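Local coordinates for protein cellulase (Uncultured bacterium, PDB 3WX5) that probably hydrolyses internal beta-1,4-glucosidic bonds of cellulose, as a family 12 endoglucanase, at residues R103-W108 against V192-L197; V162-A167 against K198-D203; G34-I39 against D236-L241; F126-T131 against P212-H217. All blocks are in the same frame, centred on the assembly; numbering follows the deposited sequence.

Overall arrangement
All four contacts belong to the two-sheet beta fold of the chain. Contacts 1 and 4 are antiparallel strand pairings, the first at the edge of the six-strand sheet, the second where strands 117-127 and 215-225 meet in the other sheet; both are partly buried. Contact 3, the buried one, has no backbone ladder and joins the two sheets through an aromatic pair and side-chain hydrogen bonds. Contact 2 lies at the surface and is apolar, without a hydrogen bond between its segments. Its helix follows directly on the edge strand of contact 1. L104 of contact 1 meets L216 of contact 4, and S106 reaches S238 of contact 3.

Contact 1 (R103-W108 against V192-L197); sequences RLQSNW and VTQLDL
S106 and L195 pair through both backbone groups, S106 N to L195 O at 3.0 Å and L195 N to S106 O at 2.8 Å. W108 and V192 form the second such antiparallel pair, and between the two the register slips by one residue. The slip is taken up by Q194, which with L195 faces S106. Its backbone N is held by a side chain instead: N107 CG lies beside its own backbone N (chi1 -51°), and OD1 accepts from Q194 N at 2.7 Å in a nearly straight bond of 160°. Q105 and Q194 run side by side in the same direction with amide planes 12° apart, Q105 NE2 resting 3.2 Å from Q194 CG. Apolar contacts line the other face, where L104 CD2 touches L197 CB at 3.7 Å and L197 CD1 lies against S106 CB. One water accepts from L104 N and donates to D196 OD1 at 2.7 Å from the water oxygen; OD1 also takes A199 N, so D196 serves as the N-cap of helix 197-206. The whole is a G1 beta bulge on the edge strand of an antiparallel sheet, followed at once by a capped helix.

Contact 2 (V162-A167 against K198-D203); sequences VSLAGA and KAFIDD
L164 and F200 cross obliquely, with the leucine branch CD1 3.8 Å from ring atom CD2 and the leucine CB over one ring face. L164 CD1 also reaches D203 CB at 3.7 Å, where the two side chains cross at about a right angle; L164 CD2 lies 3.9 Å from A199 O. L164 is thus laid across one side of the helix, between successive turns. A165 follows with its CB 3.7 Å from F200 CE1 and 4.4 Å from A199 CB, so small side chains let the backbones come near. V162 and D203 slide past each other in opposite directions, V162 CG2 passing D203 OD1 at 3.6 Å. The carboxylate's polar needs are met by Y183 and R207, the latter through a salt bridge, while W169 and Y183 each meet the F200 ring edge-to-face. No hydrogen bond joins the segments. L164 to A167 form a type I' turn closed by A167 N to L164 O at 3.0 Å, with L164 N to A167 O as the return bond, and strand and helix axes are inclined at 141°. This is a beta hairpin, strands 157-164 and 167-175, packed by its tight turn against the helix 197-206.

Contact 3 (G34-I39 against D236-L241); sequences GRYRVI and DFSVTL
Y36 and F237 stand on strands whose axes come no closer than 9.8 Å and run at 134° to each other, a face-to-face crossing of two layers in the beta-sandwich (jelly-roll) fold of family 12 rather than a strand pairing. Between the layers the F237 ring sets its edge on the face of the Y36 ring, a T-shaped stack with centroids 5.0 Å apart and planes at 68°; F237 CE2 is 3.7 Å from Y36 CD1. R35 CG, anti to its backbone N (chi1 174°), lies over the centre of the opposite tyrosine face, so the ring is clasped from both sides. Its hydroxyl gathers several partners: V239 N donates to Y36 OH at 3.0 Å in a nearly straight bond, R35 NE donates to the same oxygen, and a water lies close by in the ring plane. These bonds would fix the phenol end and satisfy a backbone N-H. I79 of strand 78-80 touches both side chains. The R35 chain runs on extended to NE and carries its guanidinium to the strand beyond. There R35 NH2 donates to V239 O at 2.7 Å, with that oxygen in the guanidinium plane, and a second water bridges NH2 to L241 N.

Contact 4 (F126-T131 against P212-H217); sequences FSPSLT and PTWYLH
W214 lies under P128, whose CD stands over the five-membered ring, 4.0 Å from its centroid and 17° off the normal, a CH-pi contact; proline and indole lie side by side and point the same way, with P128 CB 3.5 Å from W214 CD1. Two further pairs repeat this chemistry. L130 crosses Y215 obliquely, CD2 over the phenol face towards the rim, 3.9 Å from the ring centroid, while P128 O meets the ring's edge. On the face of the sheet opposite Y215, L216 CG is anti to its backbone N (chi1 173°), and L216 CD1 sits over the F126 ring, offset toward the rim, in the third CH-pi contact; L104 of strand 101-111 also touches L216 there. The backbones pair antiparallel: S127 N gives to Y215 O at 2.9 Å and Y215 N to S127 O at 2.8 Å, the latter donor standing above the carbonyl plane. Past S127 the chain leaves the strand through two successive ST turns, S127 OG accepting from S129 N and S129 OG from T131 N at 3.0 Å. H217 reaches back to this loop, its NE2 making a weak bond to S127 OG at 3.3 Å. A water donates to both P128 O and T213 O, bridging the two segments just beyond the paired residues. The mixture implies that the backbone pairing ends at S127 and Y215, beyond which the departing loop is held by aliphatic groups laid on aromatic faces, with serine hydroxyls fixing the turns and H217 NE2 a weak donor to the hydroxyl of S127.

Contact 1 (R103-W108 against V192-L197)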
loop_
_atom_site.group_PDB
_atom_site.type_symbol
_atom_site.label_atom_id
_atom_site.label_comp_id
_atom_site.label_asym_id
_atom_site.label_seq_id
_atom_site.Cartn_x
_atom_site.Cartn_y
_atom_site.Cartn_z
ATOM N N ARG A 103 8.496 -12.471 11.056
ATOM C CA ARG A 103 7.364 -11.642 11.505
ATOM C C ARG A 103 7.275 -10.365 10.676
ATOM O O ARG A 103 8.295 -9.758 10.339
ATOM C CB ARG A 103 7.513 -11.252 12.981
ATOM C CG ARG A 103 7.227 -12.397 13.966
ATOM C CD ARG A 103 7.538 -11.982 15.434
ATOM N NE ARG A 103 8.963 -12.135 15.778
ATOM C CZ ARG A 103 9.515 -11.805 16.950
ATOM N NH1 ARG A 103 8.779 -11.273 17.920
ATOM N NH2 ARG A 103 10.819 -11.988 17.149
ATOM N N LEU A 104 6.058 -9.850 10.550
ATOM C CA LEU A 104 5.861 -8.582 9.871
ATOM C C LEU A 104 4.586 -7.931 10.345
ATOM O O LEU A 104 3.502 -8.491 10.189
ATOM C CB LEU A 104 5.810 -8.798 8.364
ATOM C CG LEU A 104 5.615 -7.505 7.567
ATOM C CD1 LEU A 104 6.793 -6.499 7.807
ATOM C CD2 LEU A 104 5.442 -7.824 6.045
ATOM N N GLN A 105 4.713 -6.757 10.952
ATOM C CA GLN A 105 3.526 -6.063 11.468
ATOM C C GLN A 105 3.611 -4.578 11.173
ATOM O O GLN A 105 4.684 -4.042 10.898
ATOM C CB GLN A 105 3.361 -6.279 12.976
ATOM C CG GLN A 105 4.499 -5.727 13.814
ATOM C CD GLN A 105 4.278 -5.973 15.310
ATOM O OE1 GLN A 105 4.198 -7.122 15.746
ATOM N NE2 GLN A 105 4.030 -4.898 16.063
ATOM N N SER A 106 2.463 -3.918 11.246
ATOM C CA SER A 106 2.416 -2.507 10.927
ATOM C C SER A 106 1.310 -1.776 11.682
ATOM O O SER A 106 0.301 -2.375 12.040
ATOM C CB SER A 106 2.282 -2.380 9.416
ATOM O OG SER A 106 2.176 -1.033 9.022
ATOM N N ASN A 107 1.586 -0.525 12.054
ATOM C CA ASN A 107 0.570 0.429 12.482
ATOM C C ASN A 107 0.222 1.445 11.392
ATOM O O ASN A 107 1.098 1.879 10.642
ATOM C CB ASN A 107 1.043 1.218 13.719
ATOM C CG ASN A 107 1.552 0.336 14.836
ATOM O OD1 ASN A 107 1.245 -0.848 14.913
ATOM N ND2 ASN A 107 2.360 0.927 15.718
ATOM N N TRP A 108 -1.020 1.935 11.400
ATOM C CA TRP A 108 -1.409 3.019 10.497
ATOM C C TRP A 108 -2.704 3.633 11.005
ATOM O O TRP A 108 -3.556 2.932 11.539
ATOM C CB TRP A 108 -1.633 2.486 9.070
ATOM C CG TRP A 108 -1.806 3.585 8.025
ATOM C CD1 TRP A 108 -1.030 4.717 7.868
ATOM C CD2 TRP A 108 -2.737 3.588 6.930
ATOM N NE1 TRP A 108 -1.526 5.485 6.827
ATOM C CE2 TRP A 108 -2.560 4.805 6.227
ATOM C CE3 TRP A 108 -3.729 2.693 6.496
ATOM C CZ2 TRP A 108 -3.256 5.094 5.049
ATOM C CZ3 TRP A 108 -4.456 3.008 5.343
ATOM C CH2 TRP A 108 -4.236 4.212 4.653
ATOM N N VAL A 192 -5.216 0.620 12.318
ATOM C CA VAL A 192 -4.760 -0.698 12.714
ATOM C C VAL A 192 -3.530 -0.554 13.607
ATOM O O VAL A 192 -2.705 0.350 13.429
ATOM C CB VAL A 192 -4.397 -1.614 11.488
ATOM C CG1 VAL A 192 -5.620 -1.865 10.613
ATOM C CG2 VAL A 192 -3.273 -0.991 10.642
ATOM N N THR A 193 -3.478 -1.408 14.628
ATOM C CA THR A 193 -2.367 -1.437 15.573
ATOM C C THR A 193 -1.770 -2.839 15.576
ATOM O O THR A 193 -2.486 -3.831 15.832
ATOM C CB THR A 193 -2.867 -1.096 17.000
ATOM O OG1 THR A 193 -3.484 0.194 16.962
ATOM C CG2 THR A 193 -1.696 -1.068 17.987
ATOM N N GLN A 194 -0.495 -2.911 15.196
ATOM C CA GLN A 194 0.235 -4.163 15.090
ATOM C C GLN A 194 -0.515 -5.166 14.214
ATOM O O GLN A 194 -0.639 -6.365 14.550
ATOM C CB GLN A 194 0.510 -4.734 16.498
ATOM C CG GLN A 194 1.357 -3.766 17.372
ATOM C CD GLN A 194 1.412 -4.169 18.843
ATOM O OE1 GLN A 194 1.206 -3.342 19.732
ATOM N NE2 GLN A 194 1.607 -5.437 19.093
ATOM N N LEU A 195 -0.910 -4.700 13.033
ATOM C CA LEU A 195 -1.588 -5.567 12.085
ATOM C C LEU A 195 -0.600 -6.600 11.624
ATOM O O LEU A 195 0.536 -6.253 11.260
ATOM C CB LEU A 195 -2.107 -4.762 10.885
ATOM C CG LEU A 195 -2.940 -5.588 9.892
ATOM C CD1 LEU A 195 -4.289 -6.083 10.526
ATOM C CD2 LEU A 195 -3.203 -4.764 8.659
ATOM N N ASP A 196 -0.989 -7.875 11.705
ATOM C CA ASP A 196 -0.093 -8.960 11.318
ATOM C C ASP A 196 -0.081 -9.147 9.798
ATOM O O ASP A 196 -0.920 -9.867 9.247
ATOM C CB ASP A 196 -0.505 -10.255 12.022
ATOM C CG ASP A 196 0.417 -11.417 11.715
ATOM O OD1 ASP A 196 1.347 -11.288 10.877
ATOM O OD2 ASP A 196 0.226 -12.479 12.350
ATOM N N LEU A 197 0.828 -8.453 9.116
ATOM C CA LEU A 197 0.900 -8.534 7.651
ATOM C C LEU A 197 1.309 -9.957 7.191
ATOM O O LEU A 197 0.928 -10.377 6.095
ATOM C CB LEU A 197 1.894 -7.501 7.089
ATOM C CG LEU A 197 1.558 -6.034 7.423
ATOM C CD1 LEU A 197 2.502 -5.058 6.740
ATOM C CD2 LEU A 197 0.078 -5.730 7.068
HETATM O O HOH W 1 3.880 -11.248 11.929
#

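Contact 2 (V162-A167 against K198-D203)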
loop_
_atom_site.group_PDB
_atom_site.type_symbol
_atom_site.label_atom_id
_atom_site.label_comp_id
_atom_site.label_asym_id
_atom_site.label_seq_id
_atom_site.Cartn_x
_atom_site.Cartn_y
_atom_site.Cartn_z
ATOM N N VAL A 162 -12.168 -14.959 4.801
ATOM C CA VAL A 162 -11.138 -15.556 5.656
ATOM C C VAL A 162 -10.973 -14.760 6.969
ATOM O O VAL A 162 -11.103 -13.540 6.960
ATOM C CB VAL A 162 -9.792 -15.671 4.861
ATOM C CG1 VAL A 162 -9.260 -14.268 4.495
ATOM C CG2 VAL A 162 -8.762 -16.484 5.610
ATOM N N SER A 163 -10.761 -15.463 8.091
ATOM C CA SER A 163 -10.362 -14.819 9.366
ATOM C C SER A 163 -8.839 -14.752 9.424
ATOM O O SER A 163 -8.169 -15.800 9.370
ATOM C CB SER A 163 -10.861 -15.610 10.571
ATOM O OG SER A 163 -10.479 -14.940 11.782
ATOM N N LEU A 164 -8.308 -13.532 9.467
ATOM C CA LEU A 164 -6.845 -13.310 9.540
ATOM C C LEU A 164 -6.569 -12.097 10.393
ATOM O O LEU A 164 -7.308 -11.118 10.336
ATOM C CB LEU A 164 -6.269 -13.055 8.142
ATOM C CG LEU A 164 -6.283 -14.204 7.121
ATOM C CD1 LEU A 164 -5.886 -13.653 5.717
ATOM C CD2 LEU A 164 -5.338 -15.348 7.586
ATOM N N ALA A 165 -5.548 -12.198 11.236
ATOM C CA ALA A 165 -4.949 -11.026 11.897
ATOM C C ALA A 165 -5.947 -10.325 12.808
ATOM O O ALA A 165 -5.838 -9.119 13.036
ATOM C CB ALA A 165 -4.392 -10.021 10.848
ATOM N N GLY A 166 -6.978 -11.051 13.238
ATOM C CA GLY A 166 -7.885 -10.508 14.243
ATOM C C GLY A 166 -9.151 -9.926 13.641
ATOM O O GLY A 166 -9.901 -9.240 14.326
ATOM N N ALA A 167 -9.361 -10.153 12.344
ATOM C CA ALA A 167 -10.541 -9.641 11.649
ATOM C C ALA A 167 -10.898 -10.558 10.501
ATOM O O ALA A 167 -10.284 -11.610 10.347
ATOM C CB ALA A 167 -10.285 -8.210 11.144
ATOM N N LYS A 198 2.119 -10.658 7.984
ATOM C CA LYS A 198 2.582 -12.003 7.595
ATOM C C LYS A 198 1.384 -12.959 7.475
ATOM O O LYS A 198 1.385 -13.860 6.649
ATOM C CB LYS A 198 3.573 -12.538 8.645
ATOM C CG LYS A 198 4.280 -13.859 8.295
ATOM C CD LYS A 198 5.093 -13.729 7.014
ATOM C CE LYS A 198 5.861 -15.010 6.619
ATOM N NZ LYS A 198 5.629 -16.239 7.456
ATOM N N ALA A 199 0.346 -12.728 8.272
ATOM C CA ALA A 199 -0.849 -13.610 8.189
ATOM C C ALA A 199 -1.407 -13.574 6.768
ATOM O O ALA A 199 -1.773 -14.623 6.206
ATOM C CB ALA A 199 -1.916 -13.193 9.194
ATOM N N PHE A 200 -1.484 -12.378 6.173
ATOM C CA PHE A 200 -1.988 -12.261 4.794
ATOM C C PHE A 200 -1.066 -12.915 3.793
ATOM O O PHE A 200 -1.512 -13.581 2.861
ATOM C CB PHE A 200 -2.216 -10.779 4.419
ATOM C CG PHE A 200 -3.186 -10.080 5.318
ATOM C CD1 PHE A 200 -2.755 -9.499 6.504
ATOM C CD2 PHE A 200 -4.569 -10.179 5.082
ATOM C CE1 PHE A 200 -3.636 -8.930 7.412
ATOM C CE2 PHE A 200 -5.460 -9.542 5.942
ATOM C CZ PHE A 200 -4.993 -8.920 7.121
ATOM N N ILE A 201 0.227 -12.636 3.924
ATOM C CA ILE A 201 1.198 -13.295 3.113
ATOM C C ILE A 201 1.081 -14.816 3.136
ATOM O O ILE A 201 1.021 -15.451 2.077
ATOM C CB ILE A 201 2.636 -12.875 3.506
ATOM C CG1 ILE A 201 2.776 -11.356 3.329
ATOM C CG2 ILE A 201 3.617 -13.635 2.647
ATOM C CD1 ILE A 201 4.200 -10.773 3.705
ATOM N N ASP A 202 0.968 -15.400 4.331
ATOM C CA ASP A 202 0.916 -16.857 4.459
ATOM C C ASP A 202 -0.387 -17.404 3.875
ATOM O O ASP A 202 -0.400 -18.504 3.335
ATOM C CB ASP A 202 1.049 -17.292 5.936
ATOM C CG ASP A 202 2.490 -17.205 6.457
ATOM O OD1 ASP A 202 3.401 -16.857 5.669
ATOM O OD2 ASP A 202 2.696 -17.391 7.681
ATOM N N ASP A 203 -1.470 -16.624 3.947
ATOM C CA ASP A 203 -2.740 -17.074 3.343
ATOM C C ASP A 203 -2.600 -17.090 1.821
ATOM O O ASP A 203 -3.001 -18.047 1.148
ATOM C CB ASP A 203 -3.899 -16.167 3.780
ATOM C CG ASP A 203 -5.210 -16.530 3.102
ATOM O OD1 ASP A 203 -5.901 -17.475 3.574
ATOM O OD2 ASP A 203 -5.510 -15.934 2.047
#

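Contact 3 (G34-I39 against D236-L241)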
loop_
_atom_site.group_PDB
_atom_site.type_symbol
_atom_site.label_atom_id
_atom_site.label_comp_id
_atom_site.label_asym_id
_atom_site.label_seq_id
_atom_site.Cartn_x
_atom_site.Cartn_y
_atom_site.Cartn_z
ATOM N N GLY A 34 14.897 8.753 6.846
ATOM C CA GLY A 34 15.188 7.839 5.747
ATOM C C GLY A 34 14.580 6.464 5.926
ATOM O O GLY A 34 14.735 5.606 5.060
ATOM N N ARG A 35 13.883 6.240 7.039
ATOM C CA ARG A 35 13.349 4.910 7.280
ATOM C C ARG A 35 12.175 4.604 6.329
ATOM O O ARG A 35 11.956 3.455 5.961
ATOM C CB ARG A 35 12.932 4.715 8.738
ATOM C CG ARG A 35 12.228 3.374 8.946
ATOM C CD ARG A 35 12.257 2.897 10.381
ATOM N NE ARG A 35 11.482 1.663 10.509
ATOM C CZ ARG A 35 11.950 0.443 10.255
ATOM N NH1 ARG A 35 13.213 0.259 9.887
ATOM N NH2 ARG A 35 11.162 -0.608 10.404
ATOM N N TYR A 36 11.392 5.628 5.990
ATOM C CA TYR A 36 10.270 5.475 5.059
ATOM C C TYR A 36 10.399 6.495 3.935
ATOM O O TYR A 36 11.222 7.404 4.003
ATOM C CB TYR A 36 8.902 5.633 5.768
ATOM C CG TYR A 36 8.722 4.742 6.968
ATOM C CD1 TYR A 36 8.723 3.351 6.845
ATOM C CD2 TYR A 36 8.596 5.286 8.242
ATOM C CE1 TYR A 36 8.660 2.539 7.976
ATOM C CE2 TYR A 36 8.483 4.476 9.368
ATOM C CZ TYR A 36 8.546 3.120 9.223
ATOM O OH TYR A 36 8.474 2.320 10.336
ATOM N N ARG A 37 9.600 6.320 2.892
ATOM C CA ARG A 37 9.547 7.256 1.779
ATOM C C ARG A 37 8.091 7.516 1.474
ATOM O O ARG A 37 7.307 6.572 1.448
ATOM C CB ARG A 37 10.161 6.591 0.566
ATOM C CG ARG A 37 10.524 7.540 -0.547
ATOM C CD ARG A 37 11.867 7.113 -1.128
ATOM N NE ARG A 37 11.905 7.418 -2.540
ATOM C CZ ARG A 37 12.326 8.568 -3.033
ATOM N NH1 ARG A 37 12.791 9.508 -2.215
ATOM N NH2 ARG A 37 12.294 8.772 -4.344
ATOM N N VAL A 38 7.763 8.752 1.114
ATOM C CA VAL A 38 6.402 9.102 0.728
ATOM C C VAL A 38 6.380 9.509 -0.753
ATOM O O VAL A 38 7.295 10.193 -1.242
ATOM C CB VAL A 38 5.841 10.239 1.605
ATOM C CG1 VAL A 38 4.439 10.675 1.114
ATOM C CG2 VAL A 38 5.784 9.774 3.079
ATOM N N ILE A 39 5.389 9.007 -1.487
ATOM C CA ILE A 39 5.359 9.227 -2.935
ATOM C C ILE A 39 4.003 9.780 -3.309
ATOM O O ILE A 39 2.978 9.291 -2.813
ATOM C CB ILE A 39 5.647 7.912 -3.722
ATOM C CG1 ILE A 39 4.824 6.729 -3.175
ATOM C CG2 ILE A 39 7.150 7.580 -3.706
ATOM C CD1 ILE A 39 4.957 5.444 -4.025
ATOM N N ASP A 236 0.881 8.180 11.492
ATOM C CA ASP A 236 1.323 7.213 12.502
ATOM C C ASP A 236 1.769 5.887 11.868
ATOM O O ASP A 236 1.569 4.818 12.458
ATOM C CB ASP A 236 0.181 6.901 13.498
ATOM C CG ASP A 236 -0.353 8.141 14.233
ATOM O OD1 ASP A 236 0.402 9.114 14.465
ATOM O OD2 ASP A 236 -1.542 8.095 14.626
ATOM N N PHE A 237 2.329 5.936 10.669
ATOM C CA PHE A 237 2.764 4.707 9.974
ATOM C C PHE A 237 4.001 4.107 10.657
ATOM O O PHE A 237 4.951 4.832 10.999
ATOM C CB PHE A 237 3.086 5.025 8.514
ATOM C CG PHE A 237 3.506 3.830 7.698
ATOM C CD1 PHE A 237 2.593 2.827 7.370
ATOM C CD2 PHE A 237 4.788 3.760 7.164
ATOM C CE1 PHE A 237 2.964 1.782 6.513
ATOM C CE2 PHE A 237 5.158 2.731 6.280
ATOM C CZ PHE A 237 4.244 1.740 5.961
ATOM N N SER A 238 3.996 2.789 10.827
ATOM C CA SER A 238 5.156 2.068 11.305
ATOM C C SER A 238 5.145 0.694 10.664
ATOM O O SER A 238 4.097 0.126 10.402
ATOM C CB SER A 238 5.059 1.908 12.831
ATOM O OG SER A 238 6.173 1.208 13.322
ATOM N N VAL A 239 6.317 0.188 10.331
ATOM C CA VAL A 239 6.428 -1.211 9.921
ATOM C C VAL A 239 7.514 -1.865 10.732
ATOM O O VAL A 239 8.547 -1.239 10.975
ATOM C CB VAL A 239 6.804 -1.333 8.444
ATOM C CG1 VAL A 239 7.045 -2.815 8.111
ATOM C CG2 VAL A 239 5.687 -0.745 7.567
ATOM N N THR A 240 7.258 -3.082 11.223
ATOM C CA THR A 240 8.301 -3.829 11.938
ATOM C C THR A 240 8.516 -5.193 11.293
ATOM O O THR A 240 7.598 -6.023 11.230
ATOM C CB THR A 240 7.971 -4.027 13.440
ATOM O OG1 THR A 240 7.776 -2.751 14.063
ATOM C CG2 THR A 240 9.161 -4.736 14.150
ATOM N N LEU A 241 9.722 -5.406 10.783
ATOM C CA LEU A 241 10.041 -6.623 10.053
ATOM C C LEU A 241 11.080 -7.432 10.836
ATOM O O LEU A 241 12.112 -6.893 11.253
ATOM C CB LEU A 241 10.591 -6.285 8.666
ATOM C CG LEU A 241 11.317 -7.385 7.862
ATOM C CD1 LEU A 241 10.342 -8.501 7.430
ATOM C CD2 LEU A 241 12.023 -6.791 6.636
HETATM O O HOH W 2 11.787 -3.474 10.783
HETATM O O HOH W 3 8.738 3.386 12.630
#

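Contact 4 (F126-T131 against P212-H217)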
loop_
_atom_site.group_PDB
_atom_site.type_symbol
_atom_site.label_atom_id
_atom_site.label_comp_id
_atom_site.label_asym_id
_atom_site.label_seq_id
_atom_site.Cartn_x
_atom_site.Cartn_y
_atom_site.Cartn_z
ATOM N N PHE A 126 5.871 -8.169 -4.465
ATOM C CA PHE A 126 6.723 -9.366 -4.450
ATOM C C PHE A 126 7.221 -9.698 -5.856
ATOM O O PHE A 126 6.513 -9.506 -6.845
ATOM C CB PHE A 126 5.918 -10.572 -3.959
ATOM C CG PHE A 126 5.230 -10.348 -2.639
ATOM C CD1 PHE A 126 4.033 -9.638 -2.574
ATOM C CD2 PHE A 126 5.721 -10.932 -1.479
ATOM C CE1 PHE A 126 3.417 -9.398 -1.333
ATOM C CE2 PHE A 126 5.050 -10.788 -0.267
ATOM C CZ PHE A 126 3.868 -10.049 -0.211
ATOM N N SER A 127 8.395 -10.330 -5.940
ATOM C CA SER A 127 8.741 -10.954 -7.205
ATOM C C SER A 127 9.923 -11.894 -7.057
ATOM O O SER A 127 10.592 -11.883 -6.019
ATOM C CB SER A 127 9.081 -9.891 -8.243
ATOM O OG SER A 127 10.467 -9.620 -8.202
ATOM N N PRO A 128 10.151 -12.739 -8.070
ATOM C CA PRO A 128 11.204 -13.715 -7.882
ATOM C C PRO A 128 12.570 -13.071 -7.964
ATOM O O PRO A 128 13.570 -13.714 -7.638
ATOM C CB PRO A 128 10.993 -14.709 -9.035
ATOM C CG PRO A 128 10.255 -13.954 -10.063
ATOM C CD PRO A 128 9.347 -13.019 -9.273
ATOM N N SER A 129 12.619 -11.826 -8.422
ATOM C CA SER A 129 13.892 -11.109 -8.578
ATOM C C SER A 129 14.344 -10.298 -7.349
ATOM O O SER A 129 13.526 -9.856 -6.524
ATOM C CB SER A 129 13.848 -10.235 -9.842
ATOM O OG SER A 129 14.954 -9.355 -9.893
ATOM N N LEU A 130 15.665 -10.197 -7.179
ATOM C CA LEU A 130 16.264 -9.393 -6.124
ATOM C C LEU A 130 16.207 -7.896 -6.425
ATOM O O LEU A 130 16.433 -7.089 -5.532
ATOM C CB LEU A 130 17.733 -9.822 -5.912
ATOM C CG LEU A 130 17.961 -11.008 -4.965
ATOM C CD1 LEU A 130 19.409 -11.524 -5.107
ATOM C CD2 LEU A 130 17.688 -10.611 -3.520
ATOM N N THR A 131 15.920 -7.523 -7.667
ATOM C CA THR A 131 15.784 -6.120 -7.999
ATOM C C THR A 131 14.372 -5.768 -8.477
ATOM O O THR A 131 13.669 -6.610 -9.016
ATOM C CB THR A 131 16.820 -5.687 -9.052
ATOM O OG1 THR A 131 16.604 -6.407 -10.270
ATOM C CG2 THR A 131 18.248 -5.954 -8.559
ATOM N N PRO A 212 6.560 -18.946 -2.040
ATOM C CA PRO A 212 7.365 -18.607 -0.862
ATOM C C PRO A 212 8.837 -18.340 -1.202
ATOM O O PRO A 212 9.575 -17.807 -0.368
ATOM C CB PRO A 212 7.185 -19.827 0.062
ATOM C CG PRO A 212 6.862 -20.958 -0.850
ATOM C CD PRO A 212 6.133 -20.356 -2.054
ATOM N N THR A 213 9.253 -18.616 -2.442
ATOM C CA THR A 213 10.623 -18.266 -2.845
ATOM C C THR A 213 10.696 -16.888 -3.535
ATOM O O THR A 213 11.779 -16.385 -3.798
ATOM C CB THR A 213 11.272 -19.309 -3.777
ATOM O OG1 THR A 213 10.492 -19.437 -4.966
ATOM C CG2 THR A 213 11.386 -20.673 -3.087
ATOM N N TRP A 214 9.553 -16.219 -3.666
ATOM C CA TRP A 214 9.569 -14.832 -4.147
ATOM C C TRP A 214 10.029 -13.907 -3.015
ATOM O O TRP A 214 9.869 -14.244 -1.848
ATOM C CB TRP A 214 8.182 -14.415 -4.639
ATOM C CG TRP A 214 7.779 -15.083 -5.934
ATOM C CD1 TRP A 214 8.564 -15.863 -6.742
ATOM C CD2 TRP A 214 6.465 -15.090 -6.520
ATOM N NE1 TRP A 214 7.818 -16.326 -7.820
ATOM C CE2 TRP A 214 6.533 -15.866 -7.701
ATOM C CE3 TRP A 214 5.243 -14.498 -6.168
ATOM C CZ2 TRP A 214 5.423 -16.072 -8.531
ATOM C CZ3 TRP A 214 4.155 -14.686 -6.990
ATOM C CH2 TRP A 214 4.254 -15.440 -8.175
ATOM N N TYR A 215 10.616 -12.765 -3.372
ATOM C CA TYR A 215 10.998 -11.744 -2.402
ATOM C C TYR A 215 9.859 -10.762 -2.176
ATOM O O TYR A 215 9.281 -10.288 -3.134
ATOM C CB TYR A 215 12.162 -10.952 -2.959
ATOM C CG TYR A 215 13.380 -11.816 -3.058
ATOM C CD1 TYR A 215 14.181 -12.043 -1.930
ATOM C CD2 TYR A 215 13.663 -12.507 -4.221
ATOM C CE1 TYR A 215 15.288 -12.885 -1.996
ATOM C CE2 TYR A 215 14.758 -13.364 -4.294
ATOM C CZ TYR A 215 15.557 -13.549 -3.175
ATOM O OH TYR A 215 16.632 -14.393 -3.241
ATOM N N LEU A 216 9.651 -10.390 -0.914
ATOM C CA LEU A 216 8.951 -9.160 -0.546
ATOM C C LEU A 216 9.864 -7.972 -0.774
ATOM O O LEU A 216 10.972 -7.930 -0.224
ATOM C CB LEU A 216 8.530 -9.226 0.922
ATOM C CG LEU A 216 7.919 -7.945 1.510
ATOM C CD1 LEU A 216 6.646 -7.528 0.729
ATOM C CD2 LEU A 216 7.621 -8.158 3.020
ATOM N N HIS A 217 9.437 -7.034 -1.627
ATOM C CA HIS A 217 10.262 -5.847 -1.917
ATOM C C HIS A 217 9.874 -4.613 -1.137
ATOM O O HIS A 217 10.731 -3.793 -0.795
ATOM C CB HIS A 217 10.179 -5.521 -3.413
ATOM C CG HIS A 217 10.922 -6.498 -4.260
ATOM N ND1 HIS A 217 12.294 -6.428 -4.425
ATOM C CD2 HIS A 217 10.524 -7.642 -4.863
ATOM C CE1 HIS A 217 12.679 -7.412 -5.216
ATOM N NE2 HIS A 217 11.629 -8.175 -5.481
HETATM O O HOH W 4 13.316 -16.137 -6.242
#